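Mercuric reductase (Metallosphaera sedula, PDB 4YWO) probably catalyses the NADPH-dependent reduction of Hg(2+) to elemental mercury, working as an FAD-containing homodimer with a redox-active disulfide. Local coordinates at residues A68-K72 and S194-V198; I174-I180 and A258-A264; E369-L373 and L446-R452; E214-E220 and L388-V394. The contacts are given in a common frame with arbitrary orientation. Residues are numbered along the deposited sequence.

Contact 1 (A68-K72 and S194-V198)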
# COMPACT_ATOMS: atom_id res chain seq x y z
N ALA A 68 10.59 13.79 9.83
CA ALA A 68 10.28 13.51 11.20
C ALA A 68 10.36 11.96 11.51
O ALA A 68 10.84 11.54 12.56
CB ALA A 68 9.03 14.07 11.68
N GLU A 69 9.71 11.21 10.66
CA GLU A 69 9.66 9.78 10.77
C GLU A 69 11.04 9.11 10.73
O GLU A 69 11.31 8.20 11.53
CB GLU A 69 8.73 9.17 9.70
CG GLU A 69 8.76 7.66 9.68
CD GLU A 69 9.74 6.99 8.64
OE1 GLU A 69 9.78 7.42 7.43
OE2 GLU A 69 10.41 5.93 9.02
N ILE A 70 11.87 9.45 9.80
CA ILE A 70 13.16 8.72 9.66
C ILE A 70 14.07 9.05 10.85
O ILE A 70 14.77 8.20 11.33
CB ILE A 70 13.87 8.94 8.33
CG1 ILE A 70 14.26 10.39 8.09
CG2 ILE A 70 12.98 8.46 7.18
CD1 ILE A 70 14.96 10.67 6.80
N TYR A 71 13.97 10.28 11.35
CA TYR A 71 14.77 10.60 12.55
C TYR A 71 14.24 9.91 13.75
O TYR A 71 15.08 9.48 14.65
CB TYR A 71 14.90 12.15 12.81
CG TYR A 71 15.94 12.81 12.01
CD1 TYR A 71 15.77 13.14 10.68
CD2 TYR A 71 17.17 13.18 12.58
CE1 TYR A 71 16.76 13.71 9.91
CE2 TYR A 71 18.14 13.77 11.81
CZ TYR A 71 18.01 14.03 10.54
OH TYR A 71 18.98 14.60 9.73
N LYS A 72 12.92 9.80 13.92
CA LYS A 72 12.32 9.08 15.03
C LYS A 72 12.82 7.63 15.00
O LYS A 72 13.21 7.09 16.06
CB LYS A 72 10.79 9.15 15.01
CG LYS A 72 10.17 8.29 16.12
CD LYS A 72 8.94 8.79 16.78
CE LYS A 72 8.39 7.95 17.99
NZ LYS A 72 9.32 8.03 19.10
N SER A 194 6.13 17.62 17.49
CA SER A 194 6.59 16.80 18.64
C SER A 194 7.82 15.97 18.30
O SER A 194 8.76 15.83 19.11
CB SER A 194 5.46 15.99 19.21
OG SER A 194 5.01 15.00 18.34
N ARG A 195 7.92 15.53 17.07
CA ARG A 195 9.07 14.71 16.58
C ARG A 195 10.26 15.60 16.26
O ARG A 195 11.29 15.18 15.73
CB ARG A 195 8.62 13.82 15.40
CG ARG A 195 7.70 12.73 15.84
CD ARG A 195 7.35 11.84 14.64
NE ARG A 195 6.64 10.63 15.08
CZ ARG A 195 6.52 9.50 14.33
NH1 ARG A 195 6.91 9.51 13.08
NH2 ARG A 195 5.99 8.44 14.95
N MET A 196 10.04 16.92 16.42
CA MET A 196 11.19 17.90 16.36
C MET A 196 11.57 18.46 17.72
O MET A 196 12.13 19.59 17.76
CB MET A 196 10.92 18.94 15.38
CG MET A 196 10.75 18.32 14.05
SD MET A 196 10.34 19.45 12.82
CE MET A 196 10.10 18.27 11.42
N LYS A 197 11.25 17.75 18.78
CA LYS A 197 11.56 18.10 20.14
C LYS A 197 10.86 19.39 20.60
O LYS A 197 11.40 20.19 21.37
CB LYS A 197 13.09 18.27 20.25
CG LYS A 197 13.70 17.70 21.49
CD LYS A 197 15.15 18.16 21.55
CE LYS A 197 15.88 17.56 22.74
NZ LYS A 197 15.06 17.56 23.97
N VAL A 198 9.64 19.61 20.19
CA VAL A 198 8.79 20.76 20.56
C VAL A 198 7.73 20.14 21.46
O VAL A 198 7.13 19.09 21.13
CB VAL A 198 8.14 21.47 19.34
CG1 VAL A 198 7.16 22.54 19.77
CG2 VAL A 198 9.21 22.00 18.38
O HOH W 1 12.05 12.96 14.71
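Residues 68-72 form part of helix 58-78, which starts at Cys58 of the disulfide, and residues 194-198 make the turn that leaves helix 184-194 for strand 199-203 of the four-stranded parallel sheet; the backbones come closest where the CA atoms of Ala68 and Arg195 lie 5.6 Å apart. The turn is type I from Ser194 to Lys197, and Lys197, with positive phi, is the C-prime residue of a Schellman motif that stops helix 184-194. Arg195, in this turn, faces helix 58-78. Ala68 CB packs 3.8 Å from Arg195 CB and 4.3 Å from Met196 CE. The arginine side chain then crosses the helix surface: Lys72 CD lies over one face of its guanidinium, 3.4 Å from Arg195 NE, while Glu69 CA is 3.6 Å from Arg195 NH1. The charge is met by a salt bridge from NE to Asp228, and NH1 also donates to the Gln348 side chain. Between the backbones one water donates to Ala68 O (2.8 Å) and Arg195 O (2.6 Å).

Contact 2 (I174-I180 and A258-A264)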
# COMPACT_ATOMS: atom_id res chain seq x y z
N ILE A 174 11.32 27.06 17.93
CA ILE A 174 10.50 27.15 19.12
C ILE A 174 10.61 25.96 20.00
O ILE A 174 11.00 24.85 19.52
CB ILE A 174 8.98 27.42 18.76
CG1 ILE A 174 8.38 26.20 18.08
CG2 ILE A 174 8.82 28.62 17.83
CD1 ILE A 174 6.92 26.30 17.71
N ASP A 175 10.31 26.12 21.27
CA ASP A 175 10.26 25.01 22.23
C ASP A 175 8.92 24.42 22.57
O ASP A 175 8.86 23.33 23.14
CB ASP A 175 10.86 25.40 23.59
CG ASP A 175 12.31 25.89 23.46
OD1 ASP A 175 13.06 25.43 22.54
OD2 ASP A 175 12.70 26.75 24.28
N SER A 176 7.83 25.17 22.34
CA SER A 176 6.50 24.79 22.75
C SER A 176 5.55 25.36 21.74
O SER A 176 5.76 26.42 21.18
CB SER A 176 6.17 25.15 24.19
OG SER A 176 6.36 26.57 24.31
N LEU A 177 4.43 24.65 21.50
CA LEU A 177 3.42 24.95 20.52
C LEU A 177 2.04 24.60 21.03
O LEU A 177 1.82 23.49 21.51
CB LEU A 177 3.69 24.22 19.18
CG LEU A 177 2.74 24.49 18.06
CD1 LEU A 177 2.89 25.91 17.52
CD2 LEU A 177 2.98 23.53 16.90
N ALA A 178 1.12 25.55 20.99
CA ALA A 178 -0.29 25.29 21.23
C ALA A 178 -1.03 25.25 19.92
O ALA A 178 -1.06 26.19 19.16
CB ALA A 178 -0.91 26.29 22.20
N VAL A 179 -1.63 24.07 19.64
CA VAL A 179 -2.41 23.83 18.39
C VAL A 179 -3.89 23.96 18.66
O VAL A 179 -4.39 23.25 19.53
CB VAL A 179 -2.09 22.40 17.79
CG1 VAL A 179 -2.95 22.17 16.58
CG2 VAL A 179 -0.63 22.27 17.56
N ILE A 180 -4.54 24.89 18.02
CA ILE A 180 -5.96 25.09 18.19
C ILE A 180 -6.68 24.36 17.09
O ILE A 180 -6.64 24.77 15.93
CB ILE A 180 -6.36 26.58 18.23
CG1 ILE A 180 -5.64 27.27 19.38
CG2 ILE A 180 -7.85 26.73 18.48
CD1 ILE A 180 -5.98 28.78 19.46
N ALA A 258 2.69 28.88 25.62
CA ALA A 258 3.55 28.29 24.63
C ALA A 258 4.27 29.35 23.91
O ALA A 258 3.79 30.51 23.85
CB ALA A 258 2.69 27.47 23.62
N ASP A 259 5.34 29.01 23.24
CA ASP A 259 6.08 29.94 22.41
C ASP A 259 5.30 30.45 21.21
O ASP A 259 5.48 31.57 20.76
CB ASP A 259 7.40 29.37 21.87
CG ASP A 259 8.41 29.12 22.92
OD1 ASP A 259 8.25 29.75 24.01
OD2 ASP A 259 9.34 28.26 22.71
N GLU A 260 4.43 29.57 20.63
CA GLU A 260 3.74 29.91 19.48
C GLU A 260 2.37 29.19 19.52
O GLU A 260 2.20 28.23 20.25
CB GLU A 260 4.57 29.46 18.28
CG GLU A 260 4.12 30.01 16.93
CD GLU A 260 3.84 31.51 17.00
OE1 GLU A 260 4.81 32.29 16.84
OE2 GLU A 260 2.67 31.91 17.22
N ILE A 261 1.44 29.73 18.75
CA ILE A 261 0.11 29.23 18.53
C ILE A 261 -0.05 28.88 17.04
O ILE A 261 0.32 29.64 16.16
CB ILE A 261 -0.96 30.24 18.94
CG1 ILE A 261 -0.93 30.44 20.46
CG2 ILE A 261 -2.33 29.75 18.57
CD1 ILE A 261 -1.69 31.77 20.76
N LEU A 262 -0.59 27.67 16.78
CA LEU A 262 -0.84 27.22 15.40
C LEU A 262 -2.35 27.03 15.27
O LEU A 262 -2.96 26.25 16.05
CB LEU A 262 -0.11 25.87 15.03
CG LEU A 262 -0.62 25.29 13.71
CD1 LEU A 262 -0.27 26.12 12.50
CD2 LEU A 262 0.02 23.91 13.71
N LEU A 263 -2.98 27.77 14.39
CA LEU A 263 -4.39 27.57 14.03
C LEU A 263 -4.53 26.37 13.06
O LEU A 263 -3.88 26.37 12.00
CB LEU A 263 -4.97 28.75 13.35
CG LEU A 263 -4.99 29.98 14.19
CD1 LEU A 263 -5.64 31.11 13.35
CD2 LEU A 263 -5.66 29.76 15.53
N ALA A 264 -5.34 25.40 13.46
CA ALA A 264 -5.69 24.23 12.65
C ALA A 264 -7.18 23.96 12.80
O ALA A 264 -7.62 22.86 13.09
CB ALA A 264 -4.85 23.08 13.10
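Leu177 reaches across to the neighbouring strand, its CD1 3.9 Å from Leu262 CB. Val179 joins them on the same face of the sheet, with CG2 4.2 Å from Leu262 CD2 and CG1 4.1 Å from Ala264 CB. This face is covered by helix 184-194, which touches Val179, Leu262 and Ala264. On the other face Ile180 CD1 touches two side chains of the partner strand, 3.9 Å from Ile261 CG2 and 4.1 Å from Leu263 CD2, and Ile261 meets strand 247-251. Strands 176-180 and 260-263 run parallel, 28° apart in direction. Their hydrogen bonds pass back and forth: Ala178 N to Glu260 O (3.0 Å), Leu262 N to Ala178 O (2.8 Å), Ile180 N to Leu262 O (2.9 Å) and Ala264 N to Ile180 O (2.9 Å). At the start the regular pattern gives way to side-chain bonds. Asp259 N donates to Ser176 OG at 2.9 Å, and Asp259 OD2 accepts from Asp175 N at 2.8 Å. The carboxylate of Glu260 turns away, to Lys247 and Arg172. Strand 176-180 also bonds to strand 199-203, so it lies inside a four-stranded parallel sheet in the order 231-233, 199-203, 176-180, 260-263, the Rossmann-type arrangement of the NADPH-binding domain in this family.

Contact 3 (E369-L373 and L446-R452)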
# COMPACT_ATOMS: atom_id res chain seq x y z
N GLU A 369 -24.14 -4.38 7.47
CA GLU A 369 -23.28 -5.12 8.35
C GLU A 369 -21.93 -4.37 8.49
O GLU A 369 -21.52 -3.64 7.58
CB GLU A 369 -23.05 -6.52 7.87
CG GLU A 369 -24.30 -7.39 7.69
CD GLU A 369 -23.96 -8.83 7.34
OE1 GLU A 369 -24.21 -9.24 6.17
OE2 GLU A 369 -23.41 -9.56 8.21
N ALA A 370 -21.27 -4.60 9.57
CA ALA A 370 -19.94 -4.02 9.77
C ALA A 370 -19.07 -4.95 10.57
O ALA A 370 -19.58 -5.68 11.48
CB ALA A 370 -20.05 -2.69 10.46
N ARG A 371 -17.75 -4.94 10.36
CA ARG A 371 -16.84 -5.73 11.14
C ARG A 371 -15.60 -4.89 11.36
O ARG A 371 -15.18 -4.07 10.48
CB ARG A 371 -16.45 -7.06 10.51
CG ARG A 371 -17.53 -8.06 10.22
CD ARG A 371 -18.02 -8.65 11.56
NE ARG A 371 -19.09 -9.66 11.33
CZ ARG A 371 -20.36 -9.40 11.11
NH1 ARG A 371 -20.88 -8.22 11.20
NH2 ARG A 371 -21.21 -10.41 10.90
N VAL A 372 -14.95 -5.16 12.47
CA VAL A 372 -13.67 -4.52 12.81
C VAL A 372 -12.65 -5.59 13.14
O VAL A 372 -12.89 -6.48 13.98
CB VAL A 372 -13.77 -3.59 14.03
CG1 VAL A 372 -12.38 -3.02 14.42
CG2 VAL A 372 -14.79 -2.49 13.84
N LEU A 373 -11.53 -5.58 12.43
CA LEU A 373 -10.38 -6.46 12.60
C LEU A 373 -9.26 -5.67 13.32
O LEU A 373 -8.83 -4.59 12.84
CB LEU A 373 -9.82 -6.83 11.23
CG LEU A 373 -8.63 -7.80 11.21
CD1 LEU A 373 -9.08 -9.22 11.34
CD2 LEU A 373 -7.82 -7.60 9.90
N LEU A 446 -8.85 -10.00 5.28
CA LEU A 446 -9.12 -10.57 6.59
C LEU A 446 -10.31 -10.01 7.22
O LEU A 446 -11.14 -10.78 7.87
CB LEU A 446 -7.91 -10.36 7.50
CG LEU A 446 -6.60 -11.08 7.10
CD1 LEU A 446 -5.43 -10.57 7.90
CD2 LEU A 446 -6.83 -12.60 7.22
N VAL A 447 -10.55 -8.72 7.08
CA VAL A 447 -11.80 -8.21 7.61
C VAL A 447 -13.01 -8.69 6.84
O VAL A 447 -14.10 -8.87 7.41
CB VAL A 447 -11.78 -6.65 7.78
CG1 VAL A 447 -11.84 -5.92 6.48
CG2 VAL A 447 -12.85 -6.14 8.74
N ALA A 448 -12.89 -8.88 5.54
CA ALA A 448 -13.97 -9.51 4.72
C ALA A 448 -14.31 -10.92 5.29
O ALA A 448 -15.56 -11.27 5.36
CB ALA A 448 -13.52 -9.61 3.25
N LEU A 449 -13.32 -11.69 5.64
CA LEU A 449 -13.49 -13.05 6.19
C LEU A 449 -14.28 -13.00 7.53
O LEU A 449 -15.00 -13.94 7.91
CB LEU A 449 -12.19 -13.72 6.41
CG LEU A 449 -11.52 -14.26 5.15
CD1 LEU A 449 -10.10 -14.60 5.46
CD2 LEU A 449 -12.22 -15.51 4.64
N ALA A 450 -14.18 -11.86 8.22
CA ALA A 450 -14.86 -11.67 9.52
C ALA A 450 -16.34 -11.61 9.40
O ALA A 450 -17.03 -11.72 10.46
CB ALA A 450 -14.35 -10.44 10.26
N PHE A 451 -16.92 -11.47 8.20
CA PHE A 451 -18.32 -11.28 7.99
C PHE A 451 -19.03 -12.59 8.27
O PHE A 451 -20.08 -12.60 8.88
CB PHE A 451 -18.72 -10.69 6.65
CG PHE A 451 -18.59 -9.16 6.67
CD1 PHE A 451 -17.32 -8.61 6.61
CD2 PHE A 451 -19.64 -8.29 6.99
CE1 PHE A 451 -17.19 -7.28 6.69
CE2 PHE A 451 -19.54 -6.96 7.02
CZ PHE A 451 -18.22 -6.38 6.92
N ARG A 452 -18.36 -13.67 8.00
CA ARG A 452 -19.03 -14.94 8.38
C ARG A 452 -18.21 -15.75 9.35
O ARG A 452 -18.76 -16.32 10.29
CB ARG A 452 -19.45 -15.67 7.12
CG ARG A 452 -20.71 -15.08 6.50
CD ARG A 452 -21.88 -15.09 7.50
NE ARG A 452 -23.06 -14.35 7.03
CZ ARG A 452 -23.30 -13.02 7.16
NH1 ARG A 452 -22.45 -12.16 7.74
NH2 ARG A 452 -24.44 -12.54 6.67
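A salt bridge joins Glu369, at the start of the strand segment, to Arg452: Arg452 NH1 donates to Glu369 OE2 at 2.8 Å, and a weaker bond joins Arg452 NH2 to Glu369 OE1 at 3.3 Å. Arg371 belongs to the same network, with NH2 3.6 Å from Glu369 OE2, so the one carboxylate balances two guanidinium groups whose nearest nitrogens, Arg371 NH2 and Arg452 NH1, are 3.8 Å apart. The carbonyls of Ala450 and Phe451 take up more of the arginine donors. Arg371 NE makes a weak hydrogen bond to Ala450 O (3.0 Å) and Arg371 NH2 another to Phe451 O (3.2 Å), the carbonyl that also accepts from Arg452 NH1 at 2.7 Å. The Phe451 ring lies against one face of the Arg371 guanidinium. Arg371 CG stands over the ring face in a CH-pi contact, 3.5 Å from the centroid, and Glu369 CB meets the ring edge, 3.6 Å from Phe451 CE2. Further along, Leu373 packs on the helix with CD2 3.7 Å from Leu446 CB and CB 4.0 Å from Val447 CB. Glu369, Arg371 and Leu373 all point toward residues 446-452, as every second residue of a strand should. The C-terminal helix 442-449 and the residues after it thus cover the edge strand 368-374 of the antiparallel sheet in the dimerisation domain.

Contact 4 (E214-E220 and L388-V394)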
# COMPACT_ATOMS: atom_id res chain seq x y z
N GLU A 214 -14.82 7.48 12.18
CA GLU A 214 -15.36 6.34 13.01
C GLU A 214 -14.85 6.54 14.45
O GLU A 214 -13.73 6.96 14.74
CB GLU A 214 -14.87 4.99 12.51
CG GLU A 214 -15.49 4.61 11.18
CD GLU A 214 -16.88 4.06 11.26
OE1 GLU A 214 -17.46 4.08 12.35
OE2 GLU A 214 -17.43 3.61 10.23
N PRO A 215 -15.74 6.17 15.45
CA PRO A 215 -15.26 6.21 16.85
C PRO A 215 -13.93 5.57 17.16
O PRO A 215 -13.09 6.13 17.90
CB PRO A 215 -16.36 5.42 17.60
CG PRO A 215 -17.52 5.43 16.74
CD PRO A 215 -17.09 5.68 15.31
N GLU A 216 -13.70 4.39 16.57
CA GLU A 216 -12.44 3.72 16.71
C GLU A 216 -11.27 4.64 16.25
O GLU A 216 -10.17 4.56 16.85
CB GLU A 216 -12.42 2.39 15.93
CG GLU A 216 -13.40 1.34 16.47
CD GLU A 216 -14.77 1.39 15.88
OE1 GLU A 216 -15.25 2.39 15.26
OE2 GLU A 216 -15.38 0.31 16.02
N ALA A 217 -11.45 5.36 15.19
CA ALA A 217 -10.39 6.26 14.73
C ALA A 217 -10.08 7.38 15.72
O ALA A 217 -8.92 7.72 15.98
CB ALA A 217 -10.67 6.76 13.33
N SER A 218 -11.15 7.98 16.31
CA SER A 218 -10.93 9.02 17.33
C SER A 218 -10.13 8.47 18.51
O SER A 218 -9.24 9.17 19.05
CB SER A 218 -12.29 9.52 17.80
OG SER A 218 -13.01 10.16 16.78
N VAL A 219 -10.43 7.23 18.97
CA VAL A 219 -9.61 6.58 20.00
C VAL A 219 -8.14 6.46 19.68
O VAL A 219 -7.26 6.83 20.47
CB VAL A 219 -10.18 5.22 20.39
CG1 VAL A 219 -9.24 4.44 21.29
CG2 VAL A 219 -11.59 5.35 20.96
N GLU A 220 -7.89 5.93 18.45
CA GLU A 220 -6.56 5.75 17.99
C GLU A 220 -5.83 7.06 17.85
O GLU A 220 -4.65 7.15 18.17
CB GLU A 220 -6.44 4.96 16.67
CG GLU A 220 -6.95 3.53 16.65
CD GLU A 220 -6.37 2.53 17.55
OE1 GLU A 220 -5.67 2.87 18.54
OE2 GLU A 220 -6.61 1.30 17.26
N LEU A 388 -0.62 -1.31 16.62
CA LEU A 388 -1.70 -0.41 16.92
C LEU A 388 -2.59 -0.21 15.68
O LEU A 388 -2.05 -0.09 14.56
CB LEU A 388 -1.16 0.92 17.39
CG LEU A 388 -2.23 1.93 17.79
CD1 LEU A 388 -1.82 2.87 18.92
CD2 LEU A 388 -2.71 2.74 16.60
N GLY A 389 -3.88 -0.31 15.86
CA GLY A 389 -4.81 0.01 14.79
C GLY A 389 -5.86 -0.99 14.54
O GLY A 389 -6.05 -1.95 15.29
N PHE A 390 -6.54 -0.80 13.43
CA PHE A 390 -7.65 -1.60 13.04
C PHE A 390 -8.04 -1.42 11.60
O PHE A 390 -7.62 -0.45 10.95
CB PHE A 390 -8.92 -1.29 13.92
CG PHE A 390 -9.50 0.07 13.67
CD1 PHE A 390 -10.40 0.29 12.63
CD2 PHE A 390 -8.96 1.20 14.27
CE1 PHE A 390 -10.84 1.59 12.32
CE2 PHE A 390 -9.39 2.47 13.99
CZ PHE A 390 -10.30 2.69 13.00
N VAL A 391 -8.87 -2.32 11.12
CA VAL A 391 -9.53 -2.15 9.80
C VAL A 391 -11.03 -2.39 10.02
O VAL A 391 -11.43 -3.42 10.59
CB VAL A 391 -8.96 -3.06 8.69
CG1 VAL A 391 -9.64 -2.76 7.40
CG2 VAL A 391 -7.52 -2.78 8.57
N LYS A 392 -11.85 -1.42 9.60
CA LYS A 392 -13.32 -1.54 9.74
C LYS A 392 -13.93 -1.51 8.35
O LYS A 392 -13.58 -0.67 7.52
CB LYS A 392 -13.87 -0.39 10.52
CG LYS A 392 -15.35 -0.45 10.83
CD LYS A 392 -15.66 0.67 11.87
CE LYS A 392 -17.03 0.51 12.40
NZ LYS A 392 -17.32 1.56 13.44
N MET A 393 -14.84 -2.42 8.10
CA MET A 393 -15.51 -2.57 6.80
C MET A 393 -17.00 -2.51 6.99
O MET A 393 -17.51 -3.11 7.97
CB MET A 393 -15.05 -3.84 6.10
CG MET A 393 -15.63 -4.12 4.68
SD MET A 393 -14.92 -5.55 3.90
CE MET A 393 -13.38 -4.85 3.35
N VAL A 394 -17.68 -1.76 6.15
CA VAL A 394 -19.11 -1.57 6.23
C VAL A 394 -19.77 -1.99 4.94
O VAL A 394 -19.29 -1.63 3.86
CB VAL A 394 -19.45 -0.11 6.48
CG1 VAL A 394 -20.95 0.12 6.61
CG2 VAL A 394 -18.70 0.53 7.65
O HOH W 2 -5.22 -0.56 18.50
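This is helix-on-sheet packing between two domains: helix 215-227, which follows strand 199-203 of the four-stranded parallel sheet, lies on strand 390-396 of the dimerisation domain. The segment axes are 10.0 Å apart at closest and nearly antiparallel, at 164°. Phe390 fills the middle. Glu216 CB lies over its ring face, 3.8 Å from the centroid, Glu220 CG is at its edge, and Ala217 CB is 4.1 Å from Phe390 CZ. Towards the start of the helix, extended Lys392 places NZ between two carboxylates, 2.7 Å from Glu214 OE1 and 2.9 Å from Glu216 OE1, a salt-bridge network at the N-cap residue and first turn. At the other end a water donates to Glu220 OE2 (2.6 Å) and accepts from Gly389 N (3.0 Å), while Glu220 OE1 bonds to Arg223. Val372 of the adjoining strand touches Glu216, Phe390 and Lys392. A buried aromatic, a salt-bridge network and a bridging water thus pack a helix of the family's NADPH-binding domain on the dimerisation-domain sheet.

How the contacts relate
Contacts 1 and 2 touch, their centres 16 Å apart, through Val198, which packs on residues 174-177 where strand 199-203 begins beside strand 176-180. Contacts 3 and 4, 13 Å between centres, share the antiparallel sheet: strands 368-374 and 390-396 are neighbours, helix 442-449 covering one face and helix 215-227 the other. Between the pairs the centres are 25 to 41 Å apart, contacts 1 and 4 being the closest. Along the chain, contacts 1 and 2 cross, as do 3 and 4; contact 4 also crosses contact 2, because helix 215-227 comes before strand 260-263. With helix 215-227 packed on strand 390-396, contact 4 lies where the NADPH-binding domain of this family meets the dimerisation domain.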